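Local coordinates for Dbv8 protein (Nonomuraea, PDB 4MFZ) that probably transfers a long aliphatic acyl chain from acyl-CoA, such as the decanoyl-CoA bound here, onto an amine of a glycopeptide antibiotic, as a GNAT-type N-acyltransferase, at residues Gln311-Thr314 with Leu315-Ala318; Ile294-Phe297 with Val298-Asn302; Ile151-Ala154 with Thr155-Thr159. All coordinates share one frame; numbering follows the deposited sequence.

Contact 1: residues Gln311-Thr314 with Leu315-Ala318; sequences QRST and LEKA. With MFK (decanoyl-CoA), chain B.
S313 and E316 hold each other by two reciprocal bonds where the chain turns into helix 314-324. The backbone N of S313 donates to OE1 of E316 at 2.9 Å, and the backbone N of E316 donates to OG of S313 at 3.1 Å with an angle of 168° at the hydrogen. The first bond meets OE1 from above the carboxylate plane, 49° out of it. R312 sends its own backbone N to the same oxygen, but with a bent, weak bond. E316 reaches back to these donors on an extended chain, its CG beside the backbone N (chi1 -63°).

This exchange between the N-cap residue and the third residue of the first turn is a capping box, and here the same serine also binds the acyl-CoA. OG of S313 uses its hydrogen on the adenine: it donates to N3 of decanoyl-CoA at 2.8 Å while accepting from the helix. The hydroxyl is thus used both as donor and as acceptor, which would fix its rotation; CG of E316 packs 3.2 Å from OG of S313. The backbone N of T314 appears to donate to OBY of the ribose 3'-phosphate, consistent with a helix start facing an anion, although the modelled place of OBY is doubtful.

Around this polar centre the turn closes by regular helical bonds, K317 N to S313 O and A318 N to T314 O. Farther out, CD2 of L315 lies 3.5 Å from N7 of the adenine, and its CB approaches the ribose O4' at 3.4 Å. L315 also packs on W257 and L263. On the outer side K317 runs extended, bringing CE to 3.4 Å from O of Q311, and a water held by O of R312 has a weak bond to NZ of K317.

Contact 2: residues Ile294-Phe297 with Val298-Asn302; sequences ILEF and VFRYN. With MFK (decanoyl-CoA), chain B.
R300 folds its side chain back against that of E296, one turn earlier, at the end of helix 291-299. CB starts 3.9 Å from O of E296. Bends at chi2 and chi3 then double the chain back, bringing CD close to two oxygens of E296, 3.0 Å from OE2 and 3.1 Å from the carbonyl O. NE passes by that carbonyl at an angle too poor for a bond. The guanidinium lies with one face over CA of F297, and NH1 forms a salt bridge with OE2 of E296 at 2.8 Å. OE2 sits at the guanidinium edge and is met on its anti side, the two planes standing 82° apart. The other end of the group, NH2, pairs with E219, while OE1 of E296 turns to K173 of helix 162-174 and to a water shared with O of Y301.

In this GNAT-like C-terminal domain the helix stops at R300, whose positive phi (57°) takes the chain into the left-handed region. O of L295 keeps its helical bond from F299 N and, past the reversal, also accepts from Y301 N, the two reaching it from opposite faces of its plane.

Y301 lies alongside L295, CB to CB at 3.6 Å, with CD1 of L295 over one ring face. F297 and V298 line the decanoyl-CoA pocket: CG1 of V298 comes within 3.8 Å of the adenine N1, and the ring of F297, close to W257, borders the pantetheine amide oxygen OAM.

Contact 3: residues Ile151-Ala154 with Thr155-Thr159; sequences IPEA and TTWET
E153 and W157, one turn apart, are joined both through the backbone and through their side chains. W157 N donates to O of E153 at 3.1 Å, in the carbonyl plane, and the indole NE1 of W157 donates to OE2 of E153 at 3.2 Å. The carboxylate reaches the ring edge because its chain leaves with CG anti to the backbone N (chi1 -164°) and then bends at chi2, running beside the tryptophan in the same direction. OE2 lies in the ring plane, but from the carboxylate's side the donor stands 42° above its plane. The same oxygen forms a salt bridge with R143, probably its stronger partner, so one carboxylate oxygen serves two donors.

Helix 153-160 of the N-acyltransferase N-terminal domain starts here, capped through a backbone carbonyl: P152, at the N-cap, has no polar side-chain group to offer. T156 N bonds to O of P152 at 3.2 Å almost straight (171°), and T155 N adds a weak, bent bond. E158 N to A154 O continues the i to i+4 helical bonds. T155 O is doubly satisfied by T159, which brings its backbone N and its OG1, the latter at 2.6 Å, to opposite faces of the carbonyl plane; OG1 of T159 in turn meets the backbone N of R195.

The hydroxyl of T156 bonds with ND1 of H146, and a water hydrogen-bonded to OG1 of T156 at 2.5 Å donates to O of I151, bridging the loop to the first turn. Methyl groups pack at the corner: CG2 of I151 lies 3.3 Å from OG1 of T155, and CG2 of T155 rests on the ring of P152.

Helix 130-148 borders this turn through R143 and H146, helix 226-243 meets I151 and T155 with F239, R67 makes a cation-pi contact with W157, and R195 lies on strand 193-196.

From the N terminus, contact 3 comes first, at the start of helix 153-160 in the N-acyltransferase N-terminal domain; contacts 2 and 1 follow in the GNAT-like C-terminal domain, at the end of helix 291-299 and the start of helix 314-324. Each closes only a local turn, so they stand in series and neither nest nor cross. Contacts 2 and 1 flank the loop between two successive helices and touch each other, V298 meeting L315 and F299 meeting E316, while both border decanoyl-CoA. Contact 3 stays apart, its nearest atoms about 15 Å from contact 2, and joins helix 153-160 to helices 130-148 and 226-243.

Contact 1: residues Gln311-Thr314 with Leu315-Ala318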
loop_
_atom_site.group_PDB
_atom_site.type_symbol
_atom_site.label_atom_id
_atom_site.label_comp_id
_atom_site.label_asym_id
_atom_site.label_seq_id
_atom_site.Cartn_x
_atom_site.Cartn_y
_atom_site.Cartn_z
ATOM N N GLN A 311 -14.704 4.377 -21.667
ATOM C CA GLN A 311 -13.921 5.026 -22.712
ATOM C C GLN A 311 -14.102 6.550 -22.694
ATOM O O GLN A 311 -14.280 7.152 -23.752
ATOM C CB GLN A 311 -14.334 4.493 -24.085
ATOM C CG GLN A 311 -13.974 3.050 -24.340
ATOM C CD GLN A 311 -12.489 2.880 -24.590
ATOM O OE1 GLN A 311 -11.709 2.623 -23.659
ATOM N NE2 GLN A 311 -12.086 3.040 -25.841
ATOM N N ARG A 312 -14.067 7.163 -21.509
ATOM C CA ARG A 312 -14.164 8.629 -21.366
ATOM C C ARG A 312 -12.869 9.407 -21.630
ATOM O O ARG A 312 -12.841 10.301 -22.460
ATOM C CB ARG A 312 -14.671 9.011 -19.977
ATOM C CG ARG A 312 -16.170 8.961 -19.837
ATOM C CD ARG A 312 -16.826 10.143 -20.538
ATOM N NE ARG A 312 -18.265 10.101 -20.298
ATOM C CZ ARG A 312 -18.875 10.662 -19.259
ATOM N NH1 ARG A 312 -18.182 11.351 -18.354
ATOM N NH2 ARG A 312 -20.188 10.535 -19.135
ATOM N N SER A 313 -11.805 9.099 -20.897
ATOM C CA SER A 313 -10.589 9.907 -21.003
ATOM C C SER A 313 -9.769 9.483 -22.207
ATOM O O SER A 313 -9.935 8.376 -22.728
ATOM C CB SER A 313 -9.758 9.823 -19.718
ATOM O OG SER A 313 -8.995 8.622 -19.665
ATOM N N THR A 314 -8.885 10.367 -22.658
ATOM C CA THR A 314 -8.052 10.030 -23.795
ATOM C C THR A 314 -7.122 8.888 -23.427
ATOM O O THR A 314 -6.794 8.097 -24.286
ATOM C CB THR A 314 -7.268 11.222 -24.416
ATOM O OG1 THR A 314 -5.876 11.077 -24.166
ATOM C CG2 THR A 314 -7.759 12.586 -23.943
ATOM N N LEU A 315 -6.739 8.758 -22.156
ATOM C CA LEU A 315 -5.947 7.589 -21.743
ATOM C C LEU A 315 -6.712 6.250 -21.799
ATOM O O LEU A 315 -6.148 5.232 -22.232
ATOM C CB LEU A 315 -5.315 7.786 -20.368
ATOM C CG LEU A 315 -4.451 6.633 -19.853
ATOM C CD1 LEU A 315 -3.317 6.278 -20.818
ATOM C CD2 LEU A 315 -3.891 7.014 -18.497
ATOM N N GLU A 316 -7.964 6.245 -21.331
ATOM C CA GLU A 316 -8.825 5.050 -21.409
ATOM C C GLU A 316 -8.965 4.570 -22.855
ATOM O O GLU A 316 -8.815 3.357 -23.142
ATOM C CB GLU A 316 -10.210 5.316 -20.793
ATOM C CG GLU A 316 -10.186 5.629 -19.302
ATOM C CD GLU A 316 -11.525 6.109 -18.758
ATOM O OE1 GLU A 316 -12.376 6.655 -19.513
ATOM O OE2 GLU A 316 -11.729 5.949 -17.539
ATOM N N LYS A 317 -9.224 5.524 -23.757
ATOM C CA LYS A 317 -9.320 5.260 -25.192
ATOM C C LYS A 317 -8.005 4.654 -25.695
ATOM O O LYS A 317 -8.019 3.576 -26.305
ATOM C CB LYS A 317 -9.666 6.551 -25.962
ATOM C CG LYS A 317 -11.131 6.963 -25.867
ATOM C CD LYS A 317 -11.365 8.285 -26.577
ATOM C CE LYS A 317 -12.540 9.042 -25.968
ATOM N NZ LYS A 317 -12.899 10.257 -26.763
ATOM N N ALA A 318 -6.890 5.334 -25.391
ATOM C CA ALA A 318 -5.528 4.900 -25.759
ATOM C C ALA A 318 -5.173 3.492 -25.295
ATOM O O ALA A 318 -4.606 2.722 -26.067
ATOM C CB ALA A 318 -4.476 5.865 -25.224
HETATM C CCG MFK B . 4.675 11.958 -13.701
HETATM C CCF MFK B . 6.093 12.030 -13.139
HETATM C CCE MFK B . 6.268 10.963 -12.081
HETATM C CCD MFK B . 6.567 9.655 -12.770
HETATM C CCC MFK B . 7.274 8.752 -11.778
HETATM C CCB MFK B . 6.424 7.539 -11.488
HETATM C CCA MFK B . 7.306 6.521 -10.789
HETATM C CBZ MFK B . 6.780 6.337 -9.374
HETATM C CAK MFK B . 6.202 4.943 -9.228
HETATM C CAJ MFK B . 4.700 5.033 -8.922
HETATM O OAL MFK B . 4.222 5.951 -8.248
HETATM S SAI MFK B . 3.772 3.707 -9.592
HETATM C CAH MFK B . 2.043 4.158 -9.139
HETATM C CAG MFK B . 1.498 5.315 -9.982
HETATM N NAF MFK B . 0.159 5.627 -9.454
HETATM C CAE MFK B . -0.959 5.554 -10.199
HETATM O OAM MFK B . -0.973 5.272 -11.395
HETATM C CAD MFK B . -2.261 5.905 -9.449
HETATM C CAC MFK B . -3.429 6.025 -10.448
HETATM N NAB MFK B . -3.132 7.035 -11.484
HETATM C CAA MFK B . -3.623 8.275 -11.338
HETATM O OAO MFK B . -4.314 8.612 -10.365
HETATM C CAN MFK B . -3.326 9.271 -12.469
HETATM O OAU MFK B . -2.814 8.589 -13.636
HETATM C CAP MFK B . -2.383 10.417 -12.042
HETATM C CAR MFK B . -1.072 9.837 -11.533
HETATM C CAS MFK B . -2.975 11.292 -10.942
HETATM C CAQ MFK B . -2.097 11.296 -13.257
HETATM O OAT MFK B . -3.330 11.805 -13.718
HETATM P PAV MFK B . -3.459 13.237 -14.447
HETATM O OAX MFK B . -2.821 14.298 -13.651
HETATM O OAW MFK B . -4.882 13.407 -14.862
HETATM O OAY MFK B . -2.538 12.887 -15.721
HETATM P PAZ MFK B . -2.496 13.643 -17.136
HETATM O OBA MFK B . -1.158 13.163 -17.819
HETATM O OBB MFK B . -2.548 15.117 -17.037
HETATM O "O5'" MFK B . -3.612 12.915 -18.041
HETATM C "C5'" MFK B . -3.858 13.246 -19.389
HETATM C "C4'" MFK B . -5.048 12.401 -19.857
HETATM O "O4'" MFK B . -5.055 11.005 -19.362
HETATM C "C3'" MFK B . -6.352 12.971 -19.351
HETATM O "O3'" MFK B . -7.354 12.656 -20.318
HETATM P PBV MFK B . -8.397 13.816 -20.762
HETATM O OBW MFK B . -9.329 13.932 -19.486
HETATM O OBY MFK B . -9.206 13.155 -22.006
HETATM O OBX MFK B . -7.824 15.137 -21.013
HETATM C "C2'" MFK B . -6.551 12.168 -18.062
HETATM O "O2'" MFK B . -7.885 12.169 -17.590
HETATM C "C1'" MFK B . -6.183 10.783 -18.500
HETATM N N9 MFK B . -5.776 9.943 -17.343
HETATM C C8 MFK B . -4.617 10.015 -16.676
HETATM N N7 MFK B . -4.640 9.082 -15.715
HETATM C C5 MFK B . -5.788 8.396 -15.826
HETATM C C4 MFK B . -6.481 8.940 -16.832
HETATM N N3 MFK B . -7.665 8.427 -17.198
HETATM C C2 MFK B . -8.366 7.333 -16.478
HETATM N N1 MFK B . -7.507 6.827 -15.389
HETATM C C6 MFK B . -6.303 7.359 -15.133
HETATM N N6 MFK B . -5.570 6.854 -14.143
HETATM O O HOH W 1 -11.591 12.013 -24.202
#

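Contact 2: residues Ile294-Phe297 with Val298-Asn302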
loop_
_atom_site.group_PDB
_atom_site.type_symbol
_atom_site.label_atom_id
_atom_site.label_comp_id
_atom_site.label_asym_id
_atom_site.label_seq_id
_atom_site.Cartn_x
_atom_site.Cartn_y
_atom_site.Cartn_z
ATOM N N ILE A 294 -0.924 -1.458 -16.500
ATOM C CA ILE A 294 -1.684 -0.317 -17.020
ATOM C C ILE A 294 -3.203 -0.536 -16.905
ATOM O O ILE A 294 -3.942 0.373 -16.545
ATOM C CB ILE A 294 -1.260 0.073 -18.438
ATOM C CG1 ILE A 294 -1.688 1.515 -18.723
ATOM C CG2 ILE A 294 -1.781 -0.937 -19.453
ATOM C CD1 ILE A 294 -0.933 2.185 -19.842
ATOM N N LEU A 295 -3.642 -1.757 -17.166
ATOM C CA LEU A 295 -5.041 -2.132 -17.013
ATOM C C LEU A 295 -5.435 -2.033 -15.560
ATOM O O LEU A 295 -6.565 -1.655 -15.253
ATOM C CB LEU A 295 -5.272 -3.558 -17.527
ATOM C CG LEU A 295 -5.210 -3.718 -19.057
ATOM C CD1 LEU A 295 -5.191 -5.191 -19.464
ATOM C CD2 LEU A 295 -6.328 -2.962 -19.754
ATOM N N GLU A 296 -4.493 -2.353 -14.670
ATOM C CA GLU A 296 -4.713 -2.226 -13.243
ATOM C C GLU A 296 -4.929 -0.775 -12.833
ATOM O O GLU A 296 -5.931 -0.445 -12.195
ATOM C CB GLU A 296 -3.548 -2.839 -12.455
ATOM C CG GLU A 296 -3.525 -2.509 -10.963
ATOM C CD GLU A 296 -4.666 -3.139 -10.166
ATOM O OE1 GLU A 296 -5.263 -4.149 -10.618
ATOM O OE2 GLU A 296 -4.955 -2.631 -9.057
ATOM N N PHE A 297 -3.989 0.092 -13.178
ATOM C CA PHE A 297 -4.024 1.434 -12.636
ATOM C C PHE A 297 -4.937 2.361 -13.434
ATOM O O PHE A 297 -5.302 3.428 -12.950
ATOM C CB PHE A 297 -2.618 2.019 -12.550
ATOM C CG PHE A 297 -1.742 1.371 -11.500
ATOM C CD1 PHE A 297 -1.719 1.857 -10.187
ATOM C CD2 PHE A 297 -0.918 0.293 -11.828
ATOM C CE1 PHE A 297 -0.907 1.263 -9.227
ATOM C CE2 PHE A 297 -0.105 -0.307 -10.878
ATOM C CZ PHE A 297 -0.104 0.178 -9.576
ATOM N N VAL A 298 -5.288 1.983 -14.658
ATOM C CA VAL A 298 -6.206 2.819 -15.431
ATOM C C VAL A 298 -7.660 2.362 -15.242
ATOM O O VAL A 298 -8.558 3.199 -15.214
ATOM C CB VAL A 298 -5.822 2.936 -16.928
ATOM C CG1 VAL A 298 -6.794 3.831 -17.682
ATOM C CG2 VAL A 298 -4.420 3.503 -17.073
ATOM N N PHE A 299 -7.884 1.053 -15.079
ATOM C CA PHE A 299 -9.256 0.514 -14.991
ATOM C C PHE A 299 -9.562 -0.309 -13.756
ATOM O O PHE A 299 -10.706 -0.658 -13.530
ATOM C CB PHE A 299 -9.599 -0.363 -16.200
ATOM C CG PHE A 299 -9.519 0.337 -17.515
ATOM C CD1 PHE A 299 -10.575 1.142 -17.963
ATOM C CD2 PHE A 299 -8.408 0.159 -18.331
ATOM C CE1 PHE A 299 -10.502 1.781 -19.204
ATOM C CE2 PHE A 299 -8.327 0.786 -19.574
ATOM C CZ PHE A 299 -9.379 1.599 -20.010
ATOM N N ARG A 300 -8.538 -0.668 -12.997
ATOM C CA ARG A 300 -8.685 -1.562 -11.849
ATOM C C ARG A 300 -9.306 -2.851 -12.383
ATOM O O ARG A 300 -10.243 -3.459 -11.817
ATOM C CB ARG A 300 -9.464 -0.882 -10.725
ATOM C CG ARG A 300 -8.790 -0.926 -9.365
ATOM C CD ARG A 300 -7.271 -0.715 -9.374
ATOM N NE ARG A 300 -6.832 0.655 -9.082
ATOM C CZ ARG A 300 -5.672 0.962 -8.491
ATOM N NH1 ARG A 300 -4.824 0.001 -8.110
ATOM N NH2 ARG A 300 -5.365 2.234 -8.260
ATOM N N TYR A 301 -8.720 -3.233 -13.510
ATOM C CA TYR A 301 -9.170 -4.299 -14.383
ATOM C C TYR A 301 -9.409 -5.594 -13.639
ATOM O O TYR A 301 -8.629 -5.956 -12.760
ATOM C CB TYR A 301 -8.100 -4.536 -15.442
ATOM C CG TYR A 301 -8.531 -5.475 -16.511
ATOM C CD1 TYR A 301 -9.583 -5.135 -17.354
ATOM C CD2 TYR A 301 -7.900 -6.706 -16.686
ATOM C CE1 TYR A 301 -10.006 -5.987 -18.340
ATOM C CE2 TYR A 301 -8.316 -7.565 -17.676
ATOM C CZ TYR A 301 -9.373 -7.191 -18.498
ATOM O OH TYR A 301 -9.825 -8.002 -19.494
ATOM N N ASN A 302 -10.483 -6.290 -14.013
ATOM C CA ASN A 302 -10.783 -7.601 -13.453
ATOM C C ASN A 302 -11.237 -8.640 -14.501
ATOM O O ASN A 302 -12.216 -9.325 -14.296
ATOM C CB ASN A 302 -11.802 -7.463 -12.307
ATOM C CG ASN A 302 -11.874 -8.705 -11.420
ATOM O OD1 ASN A 302 -10.884 -9.436 -11.236
ATOM N ND2 ASN A 302 -13.049 -8.943 -10.855
HETATM C CCG MFK B . 4.675 11.958 -13.701
HETATM C CCF MFK B . 6.093 12.030 -13.139
HETATM C CCE MFK B . 6.268 10.963 -12.081
HETATM C CCD MFK B . 6.567 9.655 -12.770
HETATM C CCC MFK B . 7.274 8.752 -11.778
HETATM C CCB MFK B . 6.424 7.539 -11.488
HETATM C CCA MFK B . 7.306 6.521 -10.789
HETATM C CBZ MFK B . 6.780 6.337 -9.374
HETATM C CAK MFK B . 6.202 4.943 -9.228
HETATM C CAJ MFK B . 4.700 5.033 -8.922
HETATM O OAL MFK B . 4.222 5.951 -8.248
HETATM S SAI MFK B . 3.772 3.707 -9.592
HETATM C CAH MFK B . 2.043 4.158 -9.139
HETATM C CAG MFK B . 1.498 5.315 -9.982
HETATM N NAF MFK B . 0.159 5.627 -9.454
HETATM C CAE MFK B . -0.959 5.554 -10.199
HETATM O OAM MFK B . -0.973 5.272 -11.395
HETATM C CAD MFK B . -2.261 5.905 -9.449
HETATM C CAC MFK B . -3.429 6.025 -10.448
HETATM N NAB MFK B . -3.132 7.035 -11.484
HETATM C CAA MFK B . -3.623 8.275 -11.338
HETATM O OAO MFK B . -4.314 8.612 -10.365
HETATM C CAN MFK B . -3.326 9.271 -12.469
HETATM O OAU MFK B . -2.814 8.589 -13.636
HETATM C CAP MFK B . -2.383 10.417 -12.042
HETATM C CAR MFK B . -1.072 9.837 -11.533
HETATM C CAS MFK B . -2.975 11.292 -10.942
HETATM C CAQ MFK B . -2.097 11.296 -13.257
HETATM O OAT MFK B . -3.330 11.805 -13.718
HETATM P PAV MFK B . -3.459 13.237 -14.447
HETATM O OAX MFK B . -2.821 14.298 -13.651
HETATM O OAW MFK B . -4.882 13.407 -14.862
HETATM O OAY MFK B . -2.538 12.887 -15.721
HETATM P PAZ MFK B . -2.496 13.643 -17.136
HETATM O OBA MFK B . -1.158 13.163 -17.819
HETATM O OBB MFK B . -2.548 15.117 -17.037
HETATM O "O5'" MFK B . -3.612 12.915 -18.041
HETATM C "C5'" MFK B . -3.858 13.246 -19.389
HETATM C "C4'" MFK B . -5.048 12.401 -19.857
HETATM O "O4'" MFK B . -5.055 11.005 -19.362
HETATM C "C3'" MFK B . -6.352 12.971 -19.351
HETATM O "O3'" MFK B . -7.354 12.656 -20.318
HETATM P PBV MFK B . -8.397 13.816 -20.762
HETATM O OBW MFK B . -9.329 13.932 -19.486
HETATM O OBY MFK B . -9.206 13.155 -22.006
HETATM O OBX MFK B . -7.824 15.137 -21.013
HETATM C "C2'" MFK B . -6.551 12.168 -18.062
HETATM O "O2'" MFK B . -7.885 12.169 -17.590
HETATM C "C1'" MFK B . -6.183 10.783 -18.500
HETATM N N9 MFK B . -5.776 9.943 -17.343
HETATM C C8 MFK B . -4.617 10.015 -16.676
HETATM N N7 MFK B . -4.640 9.082 -15.715
HETATM C C5 MFK B . -5.788 8.396 -15.826
HETATM C C4 MFK B . -6.481 8.940 -16.832
HETATM N N3 MFK B . -7.665 8.427 -17.198
HETATM C C2 MFK B . -8.366 7.333 -16.478
HETATM N N1 MFK B . -7.507 6.827 -15.389
HETATM C C6 MFK B . -6.303 7.359 -15.133
HETATM N N6 MFK B . -5.570 6.854 -14.143
HETATM O O HOH W 2 -5.819 -5.192 -12.893
#

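Contact 3: residues Ile151-Ala154 with Thr155-Thr159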
loop_
_atom_site.group_PDB
_atom_site.type_symbol
_atom_site.label_atom_id
_atom_site.label_comp_id
_atom_site.label_asym_id
_atom_site.label_seq_id
_atom_site.Cartn_x
_atom_site.Cartn_y
_atom_site.Cartn_z
ATOM N N ILE A 151 7.257 13.354 14.112
ATOM C CA ILE A 151 6.438 13.483 12.912
ATOM C C ILE A 151 5.252 14.359 13.270
ATOM O O ILE A 151 4.554 14.070 14.224
ATOM C CB ILE A 151 5.910 12.128 12.366
ATOM C CG1 ILE A 151 7.022 11.077 12.280
ATOM C CG2 ILE A 151 5.218 12.330 11.023
ATOM C CD1 ILE A 151 8.095 11.332 11.240
ATOM N N PRO A 152 5.011 15.431 12.506
ATOM C CA PRO A 152 3.830 16.251 12.819
ATOM C C PRO A 152 2.504 15.446 12.795
ATOM O O PRO A 152 2.367 14.508 12.022
ATOM C CB PRO A 152 3.846 17.317 11.714
ATOM C CG PRO A 152 5.282 17.379 11.274
ATOM C CD PRO A 152 5.727 15.933 11.315
ATOM N N GLU A 153 1.538 15.833 13.626
ATOM C CA GLU A 153 0.273 15.116 13.720
ATOM C C GLU A 153 -0.450 15.008 12.357
ATOM O O GLU A 153 -0.956 13.948 11.999
ATOM C CB GLU A 153 -0.612 15.764 14.797
ATOM C CG GLU A 153 -1.783 14.919 15.262
ATOM C CD GLU A 153 -1.378 13.656 16.060
ATOM O OE1 GLU A 153 -0.183 13.469 16.468
ATOM O OE2 GLU A 153 -2.294 12.828 16.294
ATOM N N ALA A 154 -0.467 16.097 11.594
ATOM C CA ALA A 154 -1.090 16.123 10.277
ATOM C C ALA A 154 -0.477 15.116 9.289
ATOM O O ALA A 154 -1.214 14.487 8.517
ATOM C CB ALA A 154 -1.024 17.525 9.679
ATOM N N THR A 155 0.843 14.978 9.282
ATOM C CA THR A 155 1.422 14.038 8.331
ATOM C C THR A 155 1.168 12.576 8.726
ATOM O O THR A 155 0.930 11.745 7.863
ATOM C CB THR A 155 2.862 14.403 7.862
ATOM O OG1 THR A 155 3.821 13.414 8.245
ATOM C CG2 THR A 155 3.246 15.810 8.290
ATOM N N THR A 156 1.127 12.289 10.024
ATOM C CA THR A 156 0.677 10.971 10.500
ATOM C C THR A 156 -0.749 10.684 9.964
ATOM O O THR A 156 -0.968 9.649 9.320
ATOM C CB THR A 156 0.672 10.896 12.032
ATOM O OG1 THR A 156 2.018 10.976 12.524
ATOM C CG2 THR A 156 0.007 9.617 12.518
ATOM N N TRP A 157 -1.704 11.590 10.213
ATOM C CA TRP A 157 -3.099 11.363 9.746
ATOM C C TRP A 157 -3.290 11.223 8.268
ATOM O O TRP A 157 -4.039 10.348 7.835
ATOM C CB TRP A 157 -4.138 12.272 10.433
ATOM C CG TRP A 157 -4.337 11.743 11.839
ATOM C CD1 TRP A 157 -3.801 12.243 13.016
ATOM C CD2 TRP A 157 -5.056 10.509 12.242
ATOM N NE1 TRP A 157 -4.147 11.449 14.091
ATOM C CE2 TRP A 157 -4.893 10.394 13.693
ATOM C CE3 TRP A 157 -5.789 9.540 11.567
ATOM C CZ2 TRP A 157 -5.452 9.354 14.418
ATOM C CZ3 TRP A 157 -6.341 8.488 12.304
ATOM C CH2 TRP A 157 -6.182 8.407 13.700
ATOM N N GLU A 158 -2.602 12.053 7.486
ATOM C CA GLU A 158 -2.619 11.960 6.027
ATOM C C GLU A 158 -1.953 10.664 5.528
ATOM O O GLU A 158 -2.362 10.078 4.523
ATOM C CB GLU A 158 -1.927 13.188 5.422
ATOM C CG GLU A 158 -1.852 13.188 3.901
ATOM C CD GLU A 158 -2.123 14.559 3.295
ATOM O OE1 GLU A 158 -2.969 15.295 3.863
ATOM O OE2 GLU A 158 -1.484 14.911 2.269
ATOM N N THR A 159 -0.898 10.239 6.208
ATOM C CA THR A 159 -0.254 8.971 5.863
ATOM C C THR A 159 -1.190 7.782 6.121
ATOM O O THR A 159 -1.334 6.903 5.276
ATOM C CB THR A 159 1.024 8.824 6.679
ATOM O OG1 THR A 159 1.915 9.876 6.299
ATOM C CG2 THR A 159 1.698 7.473 6.451
HETATM O O HOH W 3 2.813 12.078 14.663
#